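PDB 2FBN: 70 kDa peptidylprolyl isomerase, putative from Plasmodium falciparum, which probably works as an FK506-binding peptidylprolyl isomerase whose C-terminal tetratricopeptide repeat domain interacts with the C-terminal pentapeptide of Hsp90. Local coordinates for residues F39-E44 and K62-F67; E56-Y61 and T96-N101; E33-A38 and D66-T71. One frame throughout, in Å; residues are numbered along the deposited sequence.

Interaction 1 (F39-E44 and K62-F67); sequences FDIKEE and KEALDF
K42, whose backbone N rests 4.0 Å from A64 CB, carries its NZ away from that contact to a salt bridge with E43 OE1 on its own helix, at 3.1 Å. The ammonium meets this oxygen from above the carboxylate plane. The setting is an antiparallel pair of helices in a TPR domain: the axes of 39-44 and 62-66 come within 8.1 Å of each other and are nearly antiparallel (171°), consistent with the small A64 lying opposite I41. I41 buries more surface than any other residue here. Its CG2 lies anti to the backbone N (CG1 beside that N, chi1 -66°) and is thereby set between two residues of the partner helix, 3.8 Å from E63 CB and 3.7 Å from A64 N. Its other branch leads CD1 to the edge of the F67 ring, where the modelled distance is too short to be trusted. At the border of the contact E63 extends beyond CG, and its OE1 stands 6.0 Å from E44 OE1. K60 probably eases this meeting of like charges, since its NZ makes a salt bridge with E44 OE1 and a long, weak ion pair with E63 OE1. E63 OE1 also lies 4.0 Å from the I41 CG2 methyl.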
loop_
_atom_site.group_PDB
_atom_site.type_symbol
_atom_site.label_atom_id
_atom_site.label_comp_id
_atom_site.label_asym_id
_atom_site.label_seq_id
_atom_site.Cartn_x
_atom_site.Cartn_y
_atom_site.Cartn_z
ATOM N N PHE A 39 16.533 -7.077 6.427
ATOM C CA PHE A 39 17.732 -6.232 6.352
ATOM C C PHE A 39 18.553 -6.595 5.099
ATOM O O PHE A 39 18.945 -5.721 4.329
ATOM C CB PHE A 39 18.576 -6.368 7.618
ATOM C CG PHE A 39 19.842 -5.555 7.582
ATOM C CD1 PHE A 39 19.832 -4.218 7.950
ATOM C CD2 PHE A 39 21.038 -6.131 7.173
ATOM C CE1 PHE A 39 21.008 -3.455 7.916
ATOM C CE2 PHE A 39 22.220 -5.375 7.125
ATOM C CZ PHE A 39 22.198 -4.043 7.488
ATOM N N ASP A 40 18.775 -7.891 4.890
ATOM C CA ASP A 40 19.598 -8.372 3.782
ATOM C C ASP A 40 18.994 -8.006 2.430
ATOM O O ASP A 40 19.702 -7.565 1.504
ATOM C CB ASP A 40 19.769 -9.884 3.867
ATOM C CG ASP A 40 20.707 -10.313 4.987
ATOM O OD1 ASP A 40 21.467 -9.465 5.521
ATOM O OD2 ASP A 40 20.659 -11.517 5.325
ATOM N N ILE A 41 17.678 -8.183 2.317
ATOM C CA ILE A 41 16.973 -7.870 1.078
ATOM C C ILE A 41 16.983 -6.347 0.819
ATOM O O ILE A 41 17.157 -5.912 -0.329
ATOM C CB ILE A 41 15.551 -8.488 1.074
ATOM C CG1 ILE A 41 15.682 -10.026 1.059
ATOM C CG2 ILE A 41 14.740 -8.005 -0.138
ATOM C CD1 ILE A 41 14.451 -10.769 1.515
ATOM N N LYS A 42 16.836 -5.557 1.885
ATOM C CA LYS A 42 16.962 -4.103 1.787
ATOM C C LYS A 42 18.335 -3.740 1.191
ATOM O O LYS A 42 18.420 -2.910 0.293
ATOM C CB LYS A 42 16.765 -3.426 3.151
ATOM C CG LYS A 42 16.875 -1.895 3.096
ATOM C CD LYS A 42 17.358 -1.295 4.416
ATOM C CE LYS A 42 18.659 -1.910 4.905
ATOM N NZ LYS A 42 19.562 -0.901 5.525
ATOM N N GLU A 43 19.395 -4.384 1.676
ATOM C CA GLU A 43 20.734 -4.110 1.140
ATOM C C GLU A 43 20.829 -4.453 -0.356
ATOM O O GLU A 43 21.448 -3.722 -1.126
ATOM C CB GLU A 43 21.825 -4.817 1.956
ATOM C CG GLU A 43 21.873 -4.407 3.427
ATOM C CD GLU A 43 22.471 -3.039 3.667
ATOM O OE1 GLU A 43 21.725 -2.039 3.550
ATOM O OE2 GLU A 43 23.685 -2.960 4.000
ATOM N N GLU A 44 20.193 -5.541 -0.776
ATOM C CA GLU A 44 20.113 -5.877 -2.201
ATOM C C GLU A 44 19.426 -4.776 -3.010
ATOM O O GLU A 44 19.837 -4.462 -4.137
ATOM C CB GLU A 44 19.346 -7.174 -2.414
ATOM C CG GLU A 44 20.037 -8.424 -1.882
ATOM C CD GLU A 44 19.210 -9.660 -2.140
ATOM O OE1 GLU A 44 18.885 -9.935 -3.318
ATOM O OE2 GLU A 44 18.887 -10.364 -1.166
ATOM N N LYS A 62 10.211 -3.795 -1.547
ATOM C CA LYS A 62 8.884 -4.348 -1.241
ATOM C C LYS A 62 8.971 -5.736 -0.594
ATOM O O LYS A 62 8.264 -6.034 0.373
ATOM C CB LYS A 62 8.020 -4.370 -2.490
ATOM C CG LYS A 62 7.537 -2.977 -2.850
ATOM C CD LYS A 62 6.532 -2.991 -3.963
ATOM C CE LYS A 62 5.751 -1.685 -3.899
ATOM N NZ LYS A 62 4.590 -1.677 -4.823
ATOM N N GLU A 63 9.827 -6.596 -1.143
ATOM C CA GLU A 63 10.094 -7.900 -0.516
ATOM C C GLU A 63 10.562 -7.768 0.946
ATOM O O GLU A 63 10.108 -8.510 1.824
ATOM C CB GLU A 63 11.145 -8.653 -1.333
ATOM C CG GLU A 63 10.617 -9.189 -2.658
ATOM C CD GLU A 63 11.695 -9.886 -3.500
ATOM O OE1 GLU A 63 12.880 -9.865 -3.106
ATOM O OE2 GLU A 63 11.329 -10.455 -4.554
ATOM N N ALA A 64 11.486 -6.840 1.208
ATOM C CA ALA A 64 11.934 -6.562 2.576
ATOM C C ALA A 64 10.742 -6.265 3.503
ATOM O O ALA A 64 10.601 -6.855 4.584
ATOM C CB ALA A 64 12.941 -5.382 2.599
ATOM N N LEU A 65 9.891 -5.339 3.060
ATOM C CA LEU A 65 8.706 -4.941 3.832
ATOM C C LEU A 65 7.715 -6.091 4.046
ATOM O O LEU A 65 7.037 -6.149 5.080
ATOM C CB LEU A 65 8.007 -3.750 3.178
ATOM C CG LEU A 65 8.794 -2.437 3.291
ATOM C CD1 LEU A 65 8.084 -1.339 2.499
ATOM C CD2 LEU A 65 8.997 -2.046 4.769
ATOM N N ASP A 66 7.616 -6.982 3.056
ATOM C CA ASP A 66 6.721 -8.152 3.147
ATOM C C ASP A 66 7.027 -9.056 4.355
ATOM O O ASP A 66 6.124 -9.708 4.891
ATOM C CB ASP A 66 6.786 -8.956 1.852
ATOM C CG ASP A 66 6.120 -8.243 0.671
ATOM O OD1 ASP A 66 5.353 -7.289 0.884
ATOM O OD2 ASP A 66 6.366 -8.666 -0.474
ATOM N N PHE A 67 8.285 -9.061 4.800
ATOM C CA PHE A 67 8.656 -9.810 6.010
ATOM C C PHE A 67 7.963 -9.308 7.262
ATOM O O PHE A 67 7.874 -10.033 8.236
ATOM C CB PHE A 67 10.159 -9.839 6.210
ATOM C CG PHE A 67 10.821 -10.885 5.389
ATOM C CD1 PHE A 67 10.766 -12.224 5.781
ATOM C CD2 PHE A 67 11.470 -10.548 4.206
ATOM C CE1 PHE A 67 11.377 -13.221 4.997
ATOM C CE2 PHE A 67 12.073 -11.529 3.423
ATOM C CZ PHE A 67 12.026 -12.874 3.827
#

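Interaction 2 (E56-Y61 and T96-N101); sequences EAIVKY and TCYNKN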
loop_
_atom_site.group_PDB
_atom_site.type_symbol
_atom_site.label_atom_id
_atom_site.label_comp_id
_atom_site.label_asym_id
_atom_site.label_seq_id
_atom_site.Cartn_x
_atom_site.Cartn_y
_atom_site.Cartn_z
ATOM N N GLU A 56 14.206 -2.838 -10.277
ATOM C CA GLU A 56 14.762 -3.964 -9.527
ATOM C C GLU A 56 14.869 -3.616 -8.044
ATOM O O GLU A 56 14.560 -4.450 -7.172
ATOM C CB GLU A 56 16.129 -4.334 -10.097
ATOM C CG GLU A 56 16.075 -4.955 -11.519
ATOM C CD GLU A 56 15.770 -3.967 -12.673
ATOM O OE1 GLU A 56 15.749 -2.724 -12.480
ATOM O OE2 GLU A 56 15.550 -4.464 -13.807
ATOM N N ALA A 57 15.308 -2.384 -7.760
ATOM C CA ALA A 57 15.390 -1.900 -6.383
ATOM C C ALA A 57 14.016 -1.898 -5.713
ATOM O O ALA A 57 13.882 -2.333 -4.562
ATOM C CB ALA A 57 16.012 -0.516 -6.331
ATOM N N ILE A 58 13.006 -1.438 -6.451
ATOM C CA ILE A 58 11.627 -1.389 -5.934
ATOM C C ILE A 58 11.157 -2.779 -5.485
ATOM O O ILE A 58 10.637 -2.937 -4.369
ATOM C CB ILE A 58 10.667 -0.791 -6.977
ATOM C CG1 ILE A 58 10.954 0.716 -7.133
ATOM C CG2 ILE A 58 9.215 -1.068 -6.584
ATOM C CD1 ILE A 58 10.324 1.353 -8.369
ATOM N N VAL A 59 11.355 -3.781 -6.344
ATOM C CA VAL A 59 10.983 -5.157 -5.997
ATOM C C VAL A 59 11.615 -5.585 -4.665
ATOM O O VAL A 59 10.913 -6.089 -3.768
ATOM C CB VAL A 59 11.330 -6.129 -7.155
ATOM C CG1 VAL A 59 11.109 -7.568 -6.729
ATOM C CG2 VAL A 59 10.493 -5.777 -8.428
ATOM N N LYS A 60 12.915 -5.329 -4.506
ATOM C CA LYS A 60 13.639 -5.744 -3.287
ATOM C C LYS A 60 13.130 -5.029 -2.043
ATOM O O LYS A 60 12.884 -5.667 -1.008
ATOM C CB LYS A 60 15.152 -5.559 -3.421
ATOM C CG LYS A 60 15.775 -6.434 -4.515
ATOM C CD LYS A 60 15.742 -7.914 -4.144
ATOM C CE LYS A 60 16.467 -8.729 -5.204
ATOM N NZ LYS A 60 16.383 -10.178 -4.926
ATOM N N TYR A 61 12.960 -3.710 -2.138
ATOM C CA TYR A 61 12.429 -2.977 -0.981
ATOM C C TYR A 61 11.056 -3.501 -0.566
ATOM O O TYR A 61 10.780 -3.635 0.617
ATOM C CB TYR A 61 12.366 -1.482 -1.234
ATOM C CG TYR A 61 13.719 -0.834 -1.438
ATOM C CD1 TYR A 61 14.784 -1.073 -0.553
ATOM C CD2 TYR A 61 13.913 0.058 -2.489
ATOM C CE1 TYR A 61 16.033 -0.443 -0.744
ATOM C CE2 TYR A 61 15.138 0.680 -2.698
ATOM C CZ TYR A 61 16.197 0.435 -1.821
ATOM O OH TYR A 61 17.412 1.067 -2.056
ATOM N N THR A 96 11.862 7.629 -2.989
ATOM C CA THR A 96 12.863 8.054 -3.988
ATOM C C THR A 96 12.690 7.342 -5.337
ATOM O O THR A 96 12.628 7.989 -6.392
ATOM C CB THR A 96 14.298 7.854 -3.467
ATOM O OG1 THR A 96 14.426 8.484 -2.181
ATOM C CG2 THR A 96 15.312 8.439 -4.448
ATOM N N CYS A 97 12.579 6.011 -5.305
ATOM C CA CYS A 97 12.434 5.229 -6.519
ATOM C C CYS A 97 11.226 5.687 -7.312
ATOM O O CYS A 97 11.282 5.911 -8.507
ATOM C CB CYS A 97 12.308 3.731 -6.196
ATOM S SG CYS A 97 13.884 3.012 -5.646
ATOM N N TYR A 98 10.112 5.848 -6.617
ATOM C CA TYR A 98 8.889 6.216 -7.301
ATOM C C TYR A 98 8.914 7.663 -7.828
ATOM O O TYR A 98 8.378 7.933 -8.900
ATOM C CB TYR A 98 7.716 5.951 -6.379
ATOM C CG TYR A 98 7.376 4.477 -6.241
ATOM C CD1 TYR A 98 7.173 3.673 -7.370
ATOM C CD2 TYR A 98 7.224 3.904 -4.976
ATOM C CE1 TYR A 98 6.809 2.309 -7.237
ATOM C CE2 TYR A 98 6.860 2.554 -4.839
ATOM C CZ TYR A 98 6.668 1.774 -5.967
ATOM O OH TYR A 98 6.300 0.443 -5.819
ATOM N N ASN A 99 9.532 8.584 -7.085
ATOM C CA ASN A 99 9.775 9.940 -7.641
ATOM C C ASN A 99 10.619 9.906 -8.914
ATOM O O ASN A 99 10.294 10.562 -9.908
ATOM C CB ASN A 99 10.376 10.864 -6.594
ATOM C CG ASN A 99 9.315 11.437 -5.650
ATOM O OD1 ASN A 99 8.126 11.512 -6.006
ATOM N ND2 ASN A 99 9.747 11.892 -4.477
ATOM N N LYS A 100 11.671 9.103 -8.891
ATOM C CA LYS A 100 12.505 8.889 -10.076
ATOM C C LYS A 100 11.698 8.338 -11.254
ATOM O O LYS A 100 11.826 8.823 -12.387
ATOM C CB LYS A 100 13.666 7.962 -9.743
ATOM C CG LYS A 100 14.784 8.647 -8.981
ATOM C CD LYS A 100 15.841 7.668 -8.450
ATOM C CE LYS A 100 17.110 8.433 -8.054
ATOM N NZ LYS A 100 17.845 8.952 -9.276
ATOM N N ASN A 101 10.843 7.346 -10.990
ATOM C CA ASN A 101 9.998 6.746 -12.032
ATOM C C ASN A 101 8.752 7.581 -12.376
ATOM O O ASN A 101 7.942 7.185 -13.221
ATOM C CB ASN A 101 9.584 5.320 -11.627
ATOM C CG ASN A 101 10.674 4.289 -11.902
ATOM O OD1 ASN A 101 11.765 4.622 -12.371
ATOM N ND2 ASN A 101 10.370 3.019 -11.613
#
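I58 and C97 form the tight part of this contact, with I58 CG1 pressed to 3.4 Å from C97 CB, closer than carbons usually pack. The axes of 56-61 and 96-100 are 10.3 Å apart at their closest and cross at -150°, and I58 spans the gap with CG1, CG2 and CD1. Its CG1, anti to the carbonyl carbon (chi1 -70°), points the chain at C97; CG2 touches Y98 OH at 3.4 Å, and CD1 reaches Y98 CE1 at 3.8 Å. On the inner side the C97 sulfur lies in the plane of the Y61 ring, at its edge, with SG 5.3 Å from the centroid. This Cys sulfur-aromatic contact is joined by A57 CB, 4.2 Å from C97 SG. The other side is looser. There the exposed N101 only lays its ND2 against I58 CD1, at 3.6 Å, coming from the opposite direction; that amide is hydrogen-bonded to N55 OD1, which probably helps hold it beside the methyl. Y61 OH bonds N46 OD1 of helix 31-50, while Y98 OH has a weak hydrogen bond with K62 NZ, further along helix 54-66. The contact thus joins helix 54-66 to the C-terminal end of helix 77-100, in the superhelical stacking of a TPR domain, with F49 of helix 31-50 against Y61 and helix 104-117 covering Y98 through K106, A107 and H110.

Interaction 3 (E33-A38 and D66-T71); sequences EKVQSA and DFFIHT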
loop_
_atom_site.group_PDB
_atom_site.type_symbol
_atom_site.label_atom_id
_atom_site.label_comp_id
_atom_site.label_asym_id
_atom_site.label_seq_id
_atom_site.Cartn_x
_atom_site.Cartn_y
_atom_site.Cartn_z
ATOM N N GLU A 33 14.589 -14.170 12.187
ATOM C CA GLU A 33 14.911 -14.413 10.781
ATOM C C GLU A 33 14.203 -13.435 9.854
ATOM O O GLU A 33 14.761 -13.046 8.824
ATOM C CB GLU A 33 14.580 -15.842 10.367
ATOM C CG GLU A 33 15.492 -16.899 10.977
ATOM C CD GLU A 33 15.050 -18.310 10.628
ATOM O OE1 GLU A 33 13.844 -18.628 10.744
ATOM O OE2 GLU A 33 15.932 -19.121 10.262
ATOM N N LYS A 34 12.979 -13.043 10.220
ATOM C CA LYS A 34 12.244 -12.045 9.434
ATOM C C LYS A 34 13.041 -10.746 9.390
ATOM O O LYS A 34 13.234 -10.172 8.321
ATOM C CB LYS A 34 10.836 -11.811 9.974
ATOM C CG LYS A 34 9.916 -13.011 9.767
ATOM C CD LYS A 34 8.536 -12.728 10.297
ATOM C CE LYS A 34 7.617 -13.925 10.116
ATOM N NZ LYS A 34 6.271 -13.637 10.654
ATOM N N VAL A 35 13.542 -10.321 10.546
ATOM C CA VAL A 35 14.363 -9.105 10.630
ATOM C C VAL A 35 15.644 -9.224 9.809
ATOM O O VAL A 35 15.965 -8.315 9.026
ATOM C CB VAL A 35 14.699 -8.739 12.092
ATOM C CG1 VAL A 35 15.654 -7.523 12.153
ATOM C CG2 VAL A 35 13.419 -8.409 12.849
ATOM N N GLN A 36 16.361 -10.339 9.980
ATOM C CA GLN A 36 17.627 -10.543 9.270
ATOM C C GLN A 36 17.448 -10.544 7.756
ATOM O O GLN A 36 18.199 -9.876 7.038
ATOM C CB GLN A 36 18.348 -11.819 9.743
ATOM C CG GLN A 36 19.769 -11.959 9.195
ATOM C CD GLN A 36 20.642 -10.743 9.486
ATOM O OE1 GLN A 36 20.896 -10.405 10.643
ATOM N NE2 GLN A 36 21.103 -10.077 8.426
ATOM N N SER A 37 16.449 -11.289 7.281
ATOM C CA SER A 37 16.169 -11.390 5.852
ATOM C C SER A 37 15.726 -10.036 5.293
ATOM O O SER A 37 16.157 -9.642 4.211
ATOM C CB SER A 37 15.127 -12.470 5.557
ATOM O OG SER A 37 15.557 -13.754 6.011
ATOM N N ALA A 38 14.863 -9.337 6.028
ATOM C CA ALA A 38 14.421 -7.995 5.602
ATOM C C ALA A 38 15.623 -7.044 5.456
ATOM O O ALA A 38 15.739 -6.320 4.467
ATOM C CB ALA A 38 13.389 -7.418 6.576
ATOM N N ASP A 66 7.616 -6.982 3.056
ATOM C CA ASP A 66 6.721 -8.152 3.147
ATOM C C ASP A 66 7.027 -9.056 4.355
ATOM O O ASP A 66 6.124 -9.708 4.891
ATOM C CB ASP A 66 6.786 -8.956 1.852
ATOM C CG ASP A 66 6.120 -8.243 0.671
ATOM O OD1 ASP A 66 5.353 -7.289 0.884
ATOM O OD2 ASP A 66 6.366 -8.666 -0.474
ATOM N N PHE A 67 8.285 -9.061 4.800
ATOM C CA PHE A 67 8.656 -9.810 6.010
ATOM C C PHE A 67 7.963 -9.308 7.262
ATOM O O PHE A 67 7.874 -10.033 8.236
ATOM C CB PHE A 67 10.159 -9.839 6.210
ATOM C CG PHE A 67 10.821 -10.885 5.389
ATOM C CD1 PHE A 67 10.766 -12.224 5.781
ATOM C CD2 PHE A 67 11.470 -10.548 4.206
ATOM C CE1 PHE A 67 11.377 -13.221 4.997
ATOM C CE2 PHE A 67 12.073 -11.529 3.423
ATOM C CZ PHE A 67 12.026 -12.874 3.827
ATOM N N PHE A 68 7.450 -8.075 7.212
ATOM C CA PHE A 68 6.804 -7.466 8.371
ATOM C C PHE A 68 5.275 -7.453 8.314
ATOM O O PHE A 68 4.640 -6.888 9.192
ATOM C CB PHE A 68 7.359 -6.054 8.596
ATOM C CG PHE A 68 8.836 -6.049 8.842
ATOM C CD1 PHE A 68 9.383 -6.903 9.805
ATOM C CD2 PHE A 68 9.676 -5.199 8.128
ATOM C CE1 PHE A 68 10.772 -6.925 10.035
ATOM C CE2 PHE A 68 11.059 -5.207 8.366
ATOM C CZ PHE A 68 11.595 -6.075 9.314
ATOM N N ILE A 69 4.687 -8.089 7.299
ATOM C CA ILE A 69 3.231 -8.258 7.265
ATOM C C ILE A 69 2.792 -9.022 8.524
ATOM O O ILE A 69 3.417 -10.020 8.935
ATOM C CB ILE A 69 2.778 -8.995 5.966
ATOM C CG1 ILE A 69 3.176 -8.166 4.744
ATOM C CG2 ILE A 69 1.255 -9.262 5.963
ATOM C CD1 ILE A 69 2.984 -8.887 3.424
ATOM N N HIS A 70 1.709 -8.550 9.139
ATOM C CA HIS A 70 1.171 -9.157 10.368
ATOM C C HIS A 70 2.189 -9.270 11.509
ATOM O O HIS A 70 2.329 -10.344 12.105
ATOM C CB HIS A 70 0.561 -10.553 10.112
ATOM C CG HIS A 70 -0.405 -10.609 8.971
ATOM N ND1 HIS A 70 -1.313 -9.608 8.696
ATOM C CD2 HIS A 70 -0.624 -11.579 8.049
ATOM C CE1 HIS A 70 -2.035 -9.949 7.640
ATOM N NE2 HIS A 70 -1.641 -11.145 7.234
ATOM N N THR A 71 2.899 -8.173 11.790
ATOM C CA THR A 71 3.847 -8.148 12.909
ATOM C C THR A 71 3.469 -7.028 13.884
ATOM O O THR A 71 4.334 -6.519 14.619
ATOM C CB THR A 71 5.320 -7.970 12.436
ATOM O OG1 THR A 71 5.443 -6.750 11.704
ATOM C CG2 THR A 71 5.775 -9.146 11.555
HETATM O O HOH W 1 5.691 -11.612 8.759
#
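With CG beside the backbone N in both (chi1 -82° and -60°), F67 and F68 direct their rings against helix 31-50 from the type I beta turn D66-I69. The F67 ring slides under S37, whose CB stands over one face in a CH-pi contact, 3.9 Å from the centroid and displaced from the ring centre. F68 reaches the same helix nearby: its CZ packs 3.5 Å from A38 CB, and V35 CG2 sits at the ring edge, 4.1 Å from F68 CE1. K34 runs fully extended past F67, laying its methylenes along the F67 carbonyl before NZ gives a hydrogen bond to a water at 2.8 Å. That water donates in turn to F67 O (2.7 Å) and I69 O, so one lysine holds two carbonyls of the turn through a single bridge. Each segment also braces itself. S37 OG bonds to E33 O at 3.0 Å, on the opposite face of that carbonyl from S37 N, while T71 OG1 closes the loop onto F68 O at 2.6 Å and is also hydrogen-bonded to K83 NZ of helix 77-100. The loop lies between helices 54-66 and 77-100 in the chain. H70 NE2 on it bonds N132 OD1 of the second subunit, Y29 meets the F67 ring edge-to-face, and F68 continues onto K83, I86 and E87 of helix 77-100.

Interactions 1 and 3 pin the same helix, 31-50, and share F67: one contact follows helix 54-66 along its flank, the other takes up the loop that leaves it. Interaction 2 uses the earlier part of helix 54-66 to meet helix 77-100, so helix 54-66 is common to interactions 1 and 2. Interaction 1 is a surface contact, mainly aliphatic, with charged groups at its border; interaction 2 is buried, built on isoleucine, sulfur and tyrosine; interaction 3 is also buried yet aromatic, and it includes a water bridge. Packing of K42 O on Y61 CE1, at 3.6 Å, ties 1 to 2, whereas 2 and 3 do not touch.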